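Local coordinates for protein lipoteichoic acid primase (Listeria monocytogenes, PDB 4UOP) that belongs to the sulfatase family of enzymes, the model being its extracellular catalytic domain with a bound magnesium ion, at residues D50-A55 / G350-D355; Q64-Q69 / Y282-I287; V75-Q80 / D237-L242. All blocks are in the same frame, centred on the assembly; numbering follows the deposited sequence.

Interaction 1: residues D50-A55 / G350-D355; sequences DYFGAA and GIKTGD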
ATOM      1  N   ASP B  50      -1.557 -37.874   3.955  1.00 24.51           N
ATOM      2  CA  ASP B  50      -0.444 -38.525   3.291  1.00 26.02           C
ATOM      3  C   ASP B  50       0.847 -37.755   3.579  1.00 24.69           C
ATOM      4  O   ASP B  50       0.807 -36.567   3.881  1.00 23.00           O
ATOM      5  CB  ASP B  50      -0.687 -38.572   1.794  1.00 27.50           C
ATOM      6  CG  ASP B  50      -1.923 -39.386   1.438  1.00 30.26           C
ATOM      7  OD1 ASP B  50      -2.115 -40.457   2.044  1.00 31.68           O
ATOM      8  OD2 ASP B  50      -2.694 -38.941   0.573  1.00 31.67           O
ATOM      9  N   TYR B  51       1.960 -38.474   3.516  1.00 24.58           N
ATOM     10  CA  TYR B  51       3.314 -37.925   3.720  1.00 25.61           C
ATOM     11  C   TYR B  51       3.575 -37.394   5.130  1.00 24.14           C
ATOM     12  O   TYR B  51       4.569 -36.710   5.348  1.00 24.04           O
ATOM     13  CB  TYR B  51       3.626 -36.823   2.685  1.00 26.41           C
ATOM     14  CG  TYR B  51       3.196 -37.118   1.271  1.00 26.82           C
ATOM     15  CD1 TYR B  51       3.907 -38.008   0.471  1.00 29.65           C
ATOM     16  CD2 TYR B  51       2.091 -36.490   0.724  1.00 27.04           C
ATOM     17  CE1 TYR B  51       3.506 -38.278  -0.832  1.00 31.40           C
ATOM     18  CE2 TYR B  51       1.688 -36.744  -0.575  1.00 28.02           C
ATOM     19  CZ  TYR B  51       2.397 -37.641  -1.345  1.00 30.29           C
ATOM     20  OH  TYR B  51       1.993 -37.887  -2.627  1.00 32.69           O
ATOM     21  N   PHE B  52       2.703 -37.697   6.093  1.00 23.51           N
ATOM     22  CA  PHE B  52       2.884 -37.194   7.437  1.00 23.95           C
ATOM     23  C   PHE B  52       4.137 -37.804   8.054  1.00 25.37           C
ATOM     24  O   PHE B  52       4.260 -39.026   8.149  1.00 24.86           O
ATOM     25  CB  PHE B  52       1.658 -37.476   8.316  1.00 24.23           C
ATOM     26  CG  PHE B  52       1.807 -36.957   9.707  1.00 25.26           C
ATOM     27  CD1 PHE B  52       1.704 -35.597   9.965  1.00 24.44           C
ATOM     28  CD2 PHE B  52       2.108 -37.817  10.763  1.00 25.80           C
ATOM     29  CE1 PHE B  52       1.880 -35.103  11.239  1.00 25.36           C
ATOM     30  CE2 PHE B  52       2.273 -37.324  12.046  1.00 26.06           C
ATOM     31  CZ  PHE B  52       2.163 -35.965  12.282  1.00 27.09           C
ATOM     32  N   GLY B  53       5.099 -36.958   8.407  1.00 23.80           N
ATOM     33  CA  GLY B  53       6.353 -37.444   8.964  1.00 23.95           C
ATOM     34  C   GLY B  53       7.211 -38.213   7.980  1.00 23.19           C
ATOM     35  O   GLY B  53       8.105 -38.939   8.386  1.00 23.75           O
ATOM     36  N   ALA B  54       6.982 -38.038   6.683  1.00 23.94           N
ATOM     37  CA  ALA B  54       7.858 -38.639   5.671  1.00 25.01           C
ATOM     38  C   ALA B  54       9.294 -38.132   5.834  1.00 24.81           C
ATOM     39  O   ALA B  54      10.253 -38.820   5.460  1.00 24.07           O
ATOM     40  CB  ALA B  54       7.369 -38.330   4.278  1.00 25.64           C
ATOM     41  N   ALA B  55       9.431 -36.939   6.408  1.00 23.48           N
ATOM     42  CA  ALA B  55      10.743 -36.380   6.723  1.00 24.89           C
ATOM     43  C   ALA B  55      10.851 -36.073   8.215  1.00 24.00           C
ATOM     44  O   ALA B  55      11.466 -35.085   8.615  1.00 23.86           O
ATOM     45  CB  ALA B  55      10.981 -35.123   5.893  1.00 24.97           C
ATOM     46  N   GLY B 350       6.295 -34.142  10.224  1.00 23.84           N
ATOM     47  CA  GLY B 350       5.564 -34.900  11.244  1.00 23.90           C
ATOM     48  C   GLY B 350       5.258 -34.097  12.481  1.00 25.71           C
ATOM     49  O   GLY B 350       5.283 -34.627  13.586  1.00 27.36           O
ATOM     50  N   ILE B 351       5.028 -32.800  12.311  1.00 24.83           N
ATOM     51  CA  ILE B 351       4.789 -31.921  13.424  1.00 26.87           C
ATOM     52  C   ILE B 351       3.317 -31.515  13.444  1.00 29.63           C
ATOM     53  O   ILE B 351       2.783 -31.021  12.466  1.00 27.57           O
ATOM     54  CB  ILE B 351       5.720 -30.698  13.366  1.00 27.73           C
ATOM     55  CG1 ILE B 351       7.159 -31.150  13.647  1.00 29.66           C
ATOM     56  CG2 ILE B 351       5.277 -29.627  14.357  1.00 27.52           C
ATOM     57  CD1 ILE B 351       8.219 -30.105  13.389  1.00 31.11           C
ATOM     58  N   LYS B 352       2.666 -31.750  14.577  1.00 32.43           N
ATOM     59  CA  LYS B 352       1.289 -31.342  14.764  1.00 36.59           C
ATOM     60  C   LYS B 352       1.254 -29.876  15.123  1.00 34.10           C
ATOM     61  O   LYS B 352       2.007 -29.416  15.980  1.00 34.52           O
ATOM     62  CB  LYS B 352       0.605 -32.159  15.865  1.00 41.07           C
ATOM     63  CG  LYS B 352       0.168 -33.543  15.414  1.00 45.53           C
ATOM     64  CD  LYS B 352      -0.920 -33.481  14.348  1.00 48.02           C
ATOM     65  CE  LYS B 352      -1.797 -34.730  14.341  1.00 53.59           C
ATOM     66  NZ  LYS B 352      -1.201 -35.854  13.563  1.00 55.86           N
ATOM     67  N   THR B 353       0.365 -29.150  14.470  1.00 33.69           N
ATOM     68  CA  THR B 353       0.243 -27.711  14.672  1.00 33.32           C
ATOM     69  C   THR B 353      -0.768 -27.339  15.763  1.00 33.09           C
ATOM     70  O   THR B 353      -0.811 -26.195  16.212  1.00 30.26           O
ATOM     71  CB  THR B 353      -0.142 -27.037  13.355  1.00 34.04           C
ATOM     72  OG1 THR B 353      -1.371 -27.594  12.880  1.00 35.11           O
ATOM     73  CG2 THR B 353       0.964 -27.275  12.305  1.00 34.60           C
ATOM     74  N   GLY B 354      -1.584 -28.305  16.174  1.00 34.91           N
ATOM     75  CA  GLY B 354      -2.515 -28.121  17.287  1.00 34.83           C
ATOM     76  C   GLY B 354      -3.476 -26.957  17.141  1.00 34.40           C
ATOM     77  O   GLY B 354      -4.243 -26.897  16.185  1.00 35.51           O
ATOM     78  N   ASP B 355      -3.424 -26.027  18.093  1.00 34.21           N
ATOM     79  CA  ASP B 355      -4.349 -24.893  18.127  1.00 35.65           C
ATOM     80  C   ASP B 355      -3.801 -23.684  17.379  1.00 34.11           C
ATOM     81  O   ASP B 355      -4.417 -22.616  17.385  1.00 33.39           O
ATOM     82  CB  ASP B 355      -4.652 -24.462  19.568  1.00 38.65           C
ATOM     83  CG  ASP B 355      -5.297 -25.562  20.397  1.00 43.30           C
ATOM     84  OD1 ASP B 355      -6.026 -26.406  19.825  1.00 44.99           O
ATOM     85  OD2 ASP B 355      -5.077 -25.569  21.632  1.00 48.23           O
TER
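A first torsion of -179° turns the ring of Phe52 to the far side from its backbone N and lays it across the backbone of Gly350, while bends at chi2 and chi4 fold the chain of Lys352 back until its amino group stands at the same ring. Gly350 CA lies over one face, 3.9 Å from the centroid of the Phe52 ring and offset toward the rim, in a CH-pi contact. The CE1-CZ side of the ring does the touching: Phe52 CZ comes to 3.6 Å from Gly350 C. Lys352 NZ lies on the other side of the ring plane, 4.1 Å from the Phe52 centroid and 32° off the normal, an off-centre cation-pi contact whose closest ring atom is CZ. The two side chains cross at about a right angle, so the lysine offers its amino end and not the length of its chain. Both backbone partners belong to well-known turns. Gly350 ends helix 341-348 in a Schellman motif, and Gly53 is the third residue of a type II beta turn running from Tyr51 to Ala54, closed by Ala54 N donating to Tyr51 O over 3.1 Å. Each glycine has positive phi, and the absence of a side chain on Gly350 leaves room for Gly53 CA, 3.5 Å from Gly350 CA. The two segments share no hydrogen bond; the turn is tied instead to the last helical turn, where Gly53 and Ala55 make backbone bonds with Asn347 and Leu348 and the Asn347 amide donates to Asp50 O. Ile351 points away from segment 50-55 and packs, buried, on Leu142 and Leu143 of helix 139-144, while Lys352 remains at the solvent-exposed surface.

Interaction 2: residues Q64-Q69 / Y282-I287; sequences QLESFQ and YGDHHI. With MG (magnesium ion), chain J.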
ATOM      1  N   GLN B  64      14.509 -18.473  -0.531  1.00 14.09           N
ATOM      2  CA  GLN B  64      13.605 -17.523  -1.149  1.00 15.13           C
ATOM      3  C   GLN B  64      14.390 -16.778  -2.222  1.00 16.02           C
ATOM      4  O   GLN B  64      15.323 -16.042  -1.897  1.00 17.28           O
ATOM      5  CB  GLN B  64      13.079 -16.540  -0.121  1.00 16.04           C
ATOM      6  CG  GLN B  64      12.078 -15.556  -0.701  1.00 16.83           C
ATOM      7  CD  GLN B  64      11.445 -14.649   0.327  1.00 17.96           C
ATOM      8  OE1 GLN B  64      10.612 -15.078   1.152  1.00 18.54           O
ATOM      9  NE2 GLN B  64      11.804 -13.379   0.275  1.00 18.85           N
ATOM     10  N   LEU B  65      14.005 -16.992  -3.467  1.00 15.93           N
ATOM     11  CA  LEU B  65      14.738 -16.490  -4.637  1.00 17.45           C
ATOM     12  C   LEU B  65      14.135 -15.181  -5.143  1.00 17.57           C
ATOM     13  O   LEU B  65      13.003 -15.145  -5.639  1.00 16.97           O
ATOM     14  CB  LEU B  65      14.714 -17.550  -5.730  1.00 19.44           C
ATOM     15  CG  LEU B  65      15.359 -18.877  -5.338  1.00 19.39           C
ATOM     16  CD1 LEU B  65      14.889 -19.968  -6.286  1.00 21.33           C
ATOM     17  CD2 LEU B  65      16.876 -18.774  -5.343  1.00 20.67           C
ATOM     18  N   GLU B  66      14.910 -14.105  -5.027  1.00 17.82           N
ATOM     19  CA  GLU B  66      14.441 -12.770  -5.344  1.00 17.74           C
ATOM     20  C   GLU B  66      13.972 -12.620  -6.799  1.00 18.00           C
ATOM     21  O   GLU B  66      14.741 -12.874  -7.743  1.00 17.23           O
ATOM     22  CB  GLU B  66      15.562 -11.759  -5.057  1.00 18.45           C
ATOM     23  CG  GLU B  66      15.192 -10.330  -5.422  1.00 19.04           C
ATOM     24  CD  GLU B  66      13.963  -9.844  -4.679  1.00 19.18           C
ATOM     25  OE1 GLU B  66      14.017  -9.746  -3.435  1.00 19.42           O
ATOM     26  OE2 GLU B  66      12.945  -9.533  -5.332  1.00 18.63           O
ATOM     27  N   SER B  67      12.712 -12.216  -6.973  1.00 17.15           N
ATOM     28  CA  SER B  67      12.159 -11.820  -8.277  1.00 16.79           C
ATOM     29  C   SER B  67      12.103 -12.922  -9.354  1.00 16.85           C
ATOM     30  O   SER B  67      11.900 -12.613 -10.531  1.00 19.22           O
ATOM     31  CB  SER B  67      12.906 -10.578  -8.818  1.00 16.91           C
ATOM     32  OG  SER B  67      12.607  -9.438  -8.021  1.00 17.60           O
ATOM     33  N   PHE B  68      12.213 -14.192  -8.951  1.00 17.11           N
ATOM     34  CA  PHE B  68      11.966 -15.325  -9.852  1.00 17.64           C
ATOM     35  C   PHE B  68      10.445 -15.480 -10.092  1.00 18.79           C
ATOM     36  O   PHE B  68       9.668 -15.501  -9.130  1.00 18.59           O
ATOM     37  CB  PHE B  68      12.500 -16.634  -9.263  1.00 17.78           C
ATOM     38  CG  PHE B  68      13.979 -16.886  -9.477  1.00 17.82           C
ATOM     39  CD1 PHE B  68      14.930 -15.959  -9.085  1.00 17.21           C
ATOM     40  CD2 PHE B  68      14.421 -18.097 -10.004  1.00 18.81           C
ATOM     41  CE1 PHE B  68      16.287 -16.218  -9.253  1.00 17.19           C
ATOM     42  CE2 PHE B  68      15.775 -18.364 -10.170  1.00 18.98           C
ATOM     43  CZ  PHE B  68      16.709 -17.429  -9.771  1.00 18.02           C
ATOM     44  N   GLN B  69      10.035 -15.604 -11.354  1.00 18.31           N
ATOM     45  CA  GLN B  69       8.631 -15.865 -11.700  1.00 17.18           C
ATOM     46  C   GLN B  69       8.561 -17.023 -12.676  1.00 17.44           C
ATOM     47  O   GLN B  69       9.409 -17.167 -13.561  1.00 16.71           O
ATOM     48  CB  GLN B  69       7.932 -14.624 -12.264  1.00 18.44           C
ATOM     49  CG  GLN B  69       8.567 -14.036 -13.516  1.00 18.31           C
ATOM     50  CD  GLN B  69       8.071 -12.630 -13.774  1.00 18.31           C
ATOM     51  OE1 GLN B  69       8.502 -11.693 -13.110  1.00 19.43           O
ATOM     52  NE2 GLN B  69       7.147 -12.477 -14.733  1.00 17.87           N
ATOM     53  N   TYR B 282      11.509 -21.240  -3.520  1.00 15.50           N
ATOM     54  CA  TYR B 282      10.397 -20.505  -4.133  1.00 15.44           C
ATOM     55  C   TYR B 282      10.824 -19.094  -4.485  1.00 15.34           C
ATOM     56  O   TYR B 282      11.687 -18.523  -3.821  1.00 16.17           O
ATOM     57  CB  TYR B 282       9.176 -20.478  -3.184  1.00 15.38           C
ATOM     58  CG  TYR B 282       9.404 -19.709  -1.912  1.00 15.51           C
ATOM     59  CD1 TYR B 282      10.048 -20.298  -0.829  1.00 16.50           C
ATOM     60  CD2 TYR B 282       8.987 -18.391  -1.788  1.00 15.79           C
ATOM     61  CE1 TYR B 282      10.284 -19.594   0.336  1.00 15.95           C
ATOM     62  CE2 TYR B 282       9.217 -17.678  -0.624  1.00 15.92           C
ATOM     63  CZ  TYR B 282       9.873 -18.288   0.428  1.00 15.73           C
ATOM     64  OH  TYR B 282      10.144 -17.627   1.597  1.00 17.29           O
ATOM     65  N   GLY B 283      10.210 -18.518  -5.512  1.00 15.70           N
ATOM     66  CA  GLY B 283      10.449 -17.101  -5.837  1.00 16.20           C
ATOM     67  C   GLY B 283       9.616 -16.238  -4.913  1.00 16.11           C
ATOM     68  O   GLY B 283       8.491 -16.615  -4.588  1.00 16.87           O
ATOM     69  N   ASP B 284      10.134 -15.088  -4.472  1.00 15.96           N
ATOM     70  CA  ASP B 284       9.332 -14.248  -3.581  1.00 15.81           C
ATOM     71  C   ASP B 284       8.108 -13.631  -4.252  1.00 16.05           C
ATOM     72  O   ASP B 284       7.030 -13.623  -3.671  1.00 15.23           O
ATOM     73  CB  ASP B 284      10.148 -13.214  -2.787  1.00 15.89           C
ATOM     74  CG  ASP B 284      10.902 -12.218  -3.644  1.00 16.82           C
ATOM     75  OD1 ASP B 284      11.025 -12.403  -4.875  1.00 17.27           O
ATOM     76  OD2 ASP B 284      11.369 -11.213  -3.038  1.00 19.75           O
ATOM     77  N   HIS B 285       8.284 -13.146  -5.478  1.00 14.97           N
ATOM     78  CA  HIS B 285       7.222 -12.504  -6.236  1.00 15.85           C
ATOM     79  C   HIS B 285       7.760 -12.192  -7.618  1.00 16.56           C
ATOM     80  O   HIS B 285       8.984 -12.234  -7.843  1.00 16.04           O
ATOM     81  CB  HIS B 285       6.808 -11.204  -5.549  1.00 16.57           C
ATOM     82  CG  HIS B 285       7.961 -10.301  -5.276  1.00 17.52           C
ATOM     83  ND1 HIS B 285       8.536  -9.525  -6.257  1.00 18.75           N
ATOM     84  CD2 HIS B 285       8.699 -10.103  -4.161  1.00 19.15           C
ATOM     85  CE1 HIS B 285       9.560  -8.868  -5.755  1.00 18.69           C
ATOM     86  NE2 HIS B 285       9.689  -9.210  -4.486  1.00 19.93           N
ATOM     87  N   HIS B 286       6.839 -11.890  -8.532  1.00 17.34           N
ATOM     88  CA  HIS B 286       7.206 -11.548  -9.892  1.00 18.13           C
ATOM     89  C   HIS B 286       7.752 -10.141  -9.923  1.00 17.42           C
ATOM     90  O   HIS B 286       7.554  -9.357  -8.997  1.00 16.19           O
ATOM     91  CB  HIS B 286       6.016 -11.662 -10.827  1.00 18.85           C
ATOM     92  CG  HIS B 286       5.149 -10.451 -10.847  1.00 20.22           C
ATOM     93  ND1 HIS B 286       4.329 -10.105  -9.795  1.00 21.53           N
ATOM     94  CD2 HIS B 286       4.975  -9.496 -11.791  1.00 22.14           C
ATOM     95  CE1 HIS B 286       3.681  -8.994 -10.093  1.00 23.03           C
ATOM     96  NE2 HIS B 286       4.061  -8.600 -11.298  1.00 23.30           N
ATOM     97  N   ILE B 287       8.459  -9.835 -10.997  1.00 18.46           N
ATOM     98  CA  ILE B 287       8.958  -8.488 -11.180  1.00 20.07           C
ATOM     99  C   ILE B 287       8.707  -7.947 -12.594  1.00 20.95           C
ATOM    100  O   ILE B 287       8.642  -6.736 -12.773  1.00 21.77           O
ATOM    101  CB  ILE B 287      10.459  -8.400 -10.786  1.00 21.18           C
ATOM    102  CG1 ILE B 287      10.892  -6.949 -10.556  1.00 23.18           C
ATOM    103  CG2 ILE B 287      11.340  -9.077 -11.822  1.00 22.16           C
ATOM    104  CD1 ILE B 287      10.040  -6.196  -9.551  1.00 24.13           C
TER
HETATM  105 MG    MG J1616      11.715  -9.245  -3.586  1.00 10.93          MG
HETATM  106  O   HOH W   1      13.751 -12.771  -1.767  1.00 21.80           O
HETATM  107  O   HOH W   2      11.824  -7.067  -3.981  1.00 21.74           O
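Tyr282 lays one face of its phenol ring over Gln64 CA, and the extended Gln64 chain runs past the ring until OE1 takes the Tyr282 OH proton at 2.6 Å, in the carbonyl plane on a lone pair, with amide and ring 69° apart. Here strands 59-65 and 277-283 run parallel: Leu65 N donates to Tyr282 O (2.8 Å), and Leu65 O accepts from Asp284 N. Just past the strand ends the chain carries the magnesium site, placed at the C-terminal ends of parallel strands of the central sheet as in other sulfatase-family folds. Glu66 grips the ion with both oxygens, OE1 at 2.4 Å and OE2 at 2.2 Å; Asp284 OD2 binds magnesium at 2.1 Å and His285 NE2 at 2.2 Å, and water 2 and Thr108 complete the set. A second shell orients these groups. Ser67 N reaches the syn side of Asp284 OD1 at 2.7 Å, Ser67 OG uses the anti lone pair of Glu66 OE2, and a straight bond in the ring plane from His285 ND1 to His286 O fixes the imidazole's rotation. Farther out, Gln69 OE1 accepts from Ile287 N. Glu66 OE1 and Asp284 OD2 lie only 3.1 Å apart, a closeness that the shared magnesium charge probably makes tolerable.

Interaction 3: residues V75-Q80 / D237-L242; sequences VKINGQ and DLPSDL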
ATOM      1  N   VAL B  75      13.449 -21.279 -19.546  1.00 25.03           N
ATOM      2  CA  VAL B  75      13.524 -20.546 -20.801  1.00 27.04           C
ATOM      3  C   VAL B  75      14.909 -20.780 -21.387  1.00 28.14           C
ATOM      4  O   VAL B  75      15.878 -20.909 -20.647  1.00 26.53           O
ATOM      5  CB  VAL B  75      13.282 -19.032 -20.541  1.00 27.10           C
ATOM      6  CG1 VAL B  75      13.901 -18.156 -21.620  1.00 26.93           C
ATOM      7  CG2 VAL B  75      11.784 -18.754 -20.417  1.00 27.73           C
ATOM      8  N   LYS B  76      14.987 -20.857 -22.714  1.00 31.04           N
ATOM      9  CA  LYS B  76      16.268 -20.930 -23.418  1.00 32.62           C
ATOM     10  C   LYS B  76      16.401 -19.724 -24.337  1.00 32.94           C
ATOM     11  O   LYS B  76      15.465 -19.397 -25.064  1.00 32.41           O
ATOM     12  CB  LYS B  76      16.354 -22.201 -24.258  1.00 35.47           C
ATOM     13  CG  LYS B  76      16.665 -23.451 -23.472  1.00 39.27           C
ATOM     14  CD  LYS B  76      16.730 -24.656 -24.395  1.00 42.22           C
ATOM     15  CE  LYS B  76      17.075 -25.920 -23.632  1.00 44.94           C
ATOM     16  NZ  LYS B  76      18.433 -25.865 -23.024  1.00 47.61           N
ATOM     17  N   ILE B  77      17.553 -19.057 -24.283  1.00 34.22           N
ATOM     18  CA  ILE B  77      17.865 -17.941 -25.171  1.00 37.59           C
ATOM     19  C   ILE B  77      18.951 -18.427 -26.128  1.00 40.42           C
ATOM     20  O   ILE B  77      20.094 -18.611 -25.720  1.00 37.49           O
ATOM     21  CB  ILE B  77      18.393 -16.711 -24.393  1.00 38.78           C
ATOM     22  CG1 ILE B  77      17.403 -16.256 -23.313  1.00 39.14           C
ATOM     23  CG2 ILE B  77      18.702 -15.562 -25.343  1.00 38.84           C
ATOM     24  CD1 ILE B  77      16.059 -15.790 -23.825  1.00 41.12           C
ATOM     25  N   ASN B  78      18.579 -18.671 -27.385  1.00 45.63           N
ATOM     26  CA  ASN B  78      19.497 -19.219 -28.392  1.00 47.96           C
ATOM     27  C   ASN B  78      20.224 -20.459 -27.881  1.00 44.71           C
ATOM     28  O   ASN B  78      21.450 -20.529 -27.909  1.00 46.46           O
ATOM     29  CB  ASN B  78      20.521 -18.157 -28.845  1.00 51.36           C
ATOM     30  CG  ASN B  78      19.883 -16.993 -29.585  1.00 53.87           C
ATOM     31  OD1 ASN B  78      18.753 -17.082 -30.062  1.00 57.26           O
ATOM     32  ND2 ASN B  78      20.619 -15.889 -29.693  1.00 56.97           N
ATOM     33  N   GLY B  79      19.459 -21.417 -27.374  1.00 42.26           N
ATOM     34  CA  GLY B  79      20.021 -22.645 -26.819  1.00 39.92           C
ATOM     35  C   GLY B  79      20.599 -22.554 -25.412  1.00 36.92           C
ATOM     36  O   GLY B  79      20.957 -23.579 -24.840  1.00 39.84           O
ATOM     37  N   GLN B  80      20.698 -21.351 -24.844  1.00 34.70           N
ATOM     38  CA  GLN B  80      21.272 -21.167 -23.501  1.00 32.84           C
ATOM     39  C   GLN B  80      20.165 -21.181 -22.430  1.00 31.23           C
ATOM     40  O   GLN B  80      19.296 -20.303 -22.427  1.00 30.36           O
ATOM     41  CB  GLN B  80      22.027 -19.840 -23.420  1.00 34.71           C
ATOM     42  CG  GLN B  80      23.111 -19.620 -24.478  1.00 34.69           C
ATOM     43  CD  GLN B  80      23.437 -18.150 -24.674  1.00 34.43           C
ATOM     44  OE1 GLN B  80      24.362 -17.624 -24.063  1.00 35.03           O
ATOM     45  NE2 GLN B  80      22.648 -17.467 -25.504  1.00 35.44           N
ATOM     46  N   ASP B 237      24.979 -14.924 -23.653  1.00 29.97           N
ATOM     47  CA  ASP B 237      25.186 -14.062 -24.817  1.00 35.33           C
ATOM     48  C   ASP B 237      23.801 -13.650 -25.334  1.00 32.08           C
ATOM     49  O   ASP B 237      23.074 -14.466 -25.894  1.00 32.44           O
ATOM     50  CB  ASP B 237      25.992 -14.788 -25.902  1.00 39.39           C
ATOM     51  CG  ASP B 237      26.156 -13.956 -27.175  1.00 46.70           C
ATOM     52  OD1 ASP B 237      26.335 -12.718 -27.078  1.00 49.34           O
ATOM     53  OD2 ASP B 237      26.106 -14.549 -28.278  1.00 53.31           O
ATOM     54  N   LEU B 238      23.447 -12.388 -25.117  1.00 28.58           N
ATOM     55  CA  LEU B 238      22.082 -11.920 -25.359  1.00 27.86           C
ATOM     56  C   LEU B 238      21.897 -11.491 -26.815  1.00 27.47           C
ATOM     57  O   LEU B 238      22.779 -10.837 -27.367  1.00 26.33           O
ATOM     58  CB  LEU B 238      21.765 -10.722 -24.472  1.00 26.47           C
ATOM     59  CG  LEU B 238      21.576 -10.963 -22.975  1.00 27.13           C
ATOM     60  CD1 LEU B 238      21.455  -9.637 -22.256  1.00 27.59           C
ATOM     61  CD2 LEU B 238      20.348 -11.806 -22.717  1.00 27.17           C
ATOM     62  N   PRO B 239      20.753 -11.834 -27.421  1.00 27.49           N
ATOM     63  CA  PRO B 239      20.427 -11.242 -28.739  1.00 28.13           C
ATOM     64  C   PRO B 239      20.145  -9.742 -28.642  1.00 27.32           C
ATOM     65  O   PRO B 239      19.869  -9.236 -27.551  1.00 26.12           O
ATOM     66  CB  PRO B 239      19.195 -12.009 -29.187  1.00 28.54           C
ATOM     67  CG  PRO B 239      18.622 -12.638 -27.960  1.00 29.91           C
ATOM     68  CD  PRO B 239      19.745 -12.819 -26.984  1.00 28.42           C
ATOM     69  N   SER B 240      20.205  -9.033 -29.767  1.00 25.49           N
ATOM     70  CA  SER B 240      20.158  -7.567 -29.736  1.00 25.23           C
ATOM     71  C   SER B 240      18.826  -7.009 -29.244  1.00 26.72           C
ATOM     72  O   SER B 240      18.768  -5.876 -28.756  1.00 28.53           O
ATOM     73  CB  SER B 240      20.486  -6.985 -31.120  1.00 24.84           C
ATOM     74  OG  SER B 240      19.422  -7.228 -32.028  1.00 24.07           O
ATOM     75  N   ASP B 241      17.753  -7.785 -29.363  1.00 27.20           N
ATOM     76  CA  ASP B 241      16.488  -7.328 -28.816  1.00 28.03           C
ATOM     77  C   ASP B 241      16.380  -7.513 -27.292  1.00 27.60           C
ATOM     78  O   ASP B 241      15.383  -7.105 -26.713  1.00 27.58           O
ATOM     79  CB  ASP B 241      15.295  -7.919 -29.558  1.00 28.85           C
ATOM     80  CG  ASP B 241      15.138  -9.409 -29.393  1.00 30.39           C
ATOM     81  OD1 ASP B 241      15.865 -10.056 -28.615  1.00 32.60           O
ATOM     82  OD2 ASP B 241      14.270  -9.950 -30.100  1.00 32.59           O
ATOM     83  N   LEU B 242      17.416  -8.078 -26.670  1.00 26.33           N
ATOM     84  CA  LEU B 242      17.531  -8.124 -25.205  1.00 27.46           C
ATOM     85  C   LEU B 242      18.711  -7.363 -24.603  1.00 28.55           C
ATOM     86  O   LEU B 242      18.656  -6.942 -23.448  1.00 27.09           O
ATOM     87  CB  LEU B 242      17.654  -9.555 -24.755  1.00 26.41           C
ATOM     88  CG  LEU B 242      16.367 -10.354 -24.871  1.00 26.92           C
ATOM     89  CD1 LEU B 242      16.639 -11.823 -24.643  1.00 27.48           C
ATOM     90  CD2 LEU B 242      15.327  -9.834 -23.896  1.00 28.10           C
TER
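The amide of Gln80 meets the backbone of Asp237 at two points, while CG2 of Ile77 presses on the ring of Pro239; these two grips make up the tight part of the contact. Gln80 OE1 accepts from Asp237 N at 2.8 Å, in the carbonyl plane on a lone pair, and Gln80 NE2 donates to Asp237 O at 3.1 Å in a nearly straight bond (178°) that stays in the amide plane. NE2 has a second bond, to Ile77 O at 2.8 Å, more bent and above the plane of that carbonyl. With OE1 accepting one bond and NE2 giving two, the rotation of the amide is fixed, and Gln80 N and Gln80 NE2 approach Ile77 O from the two sides of its carbonyl plane. An extended chain beyond CG (chi2 158°) lets Gln80 span the gap. Beside it, Ile77 CG2 and Pro239 CD are 3.4 Å apart, closer than carbons usually pack, and the two side chains cross at about a right angle. Deeper in, Ile77 and Leu242 meet tip to tip, CD1 to CD1 at 4.1 Å, with Phe251 of helix 246-271 and Tyr300 packing against both. The outer side is slack by comparison: Asn78 and Pro239 run alongside each other with opposite headings, Asn78 ND2 no nearer than 4.2 Å to Pro239 CB, and the exposed Asp237 meets the glutamine only through its backbone and CB. Asn78 and Gly79 form the bend of a type I' beta turn, closed in both directions between Ile77 and Gln80, with Ile77 N to Gln80 O at 2.8 Å. This is the classic two-residue beta hairpin, here strands 76-77 and 80-81, docked on the loop that leads into helix 246-271.

Overall arrangement
Interaction 2 is the buried core of the set, at the ends of two neighbouring parallel strands of the main sheet, whereas interactions 1 and 3 are partly exposed and lie on opposite sides of the chain's centre, their own centres about 44 Å apart. Along the chain interaction 3 is nested within the loop closed by interaction 2, and that within the one closed by interaction 1. Helix 246-271 lines both 64-69/282-287 and 75-80/237-242, whose nearest atoms are about 7 Å apart. Chemistry follows place: metal bonds and a second shell of hydrogen bonds in the centre, side-chain-to-backbone amide bonds with aliphatic packing at the hairpin, ring contacts and close glycine backbones at the helix end.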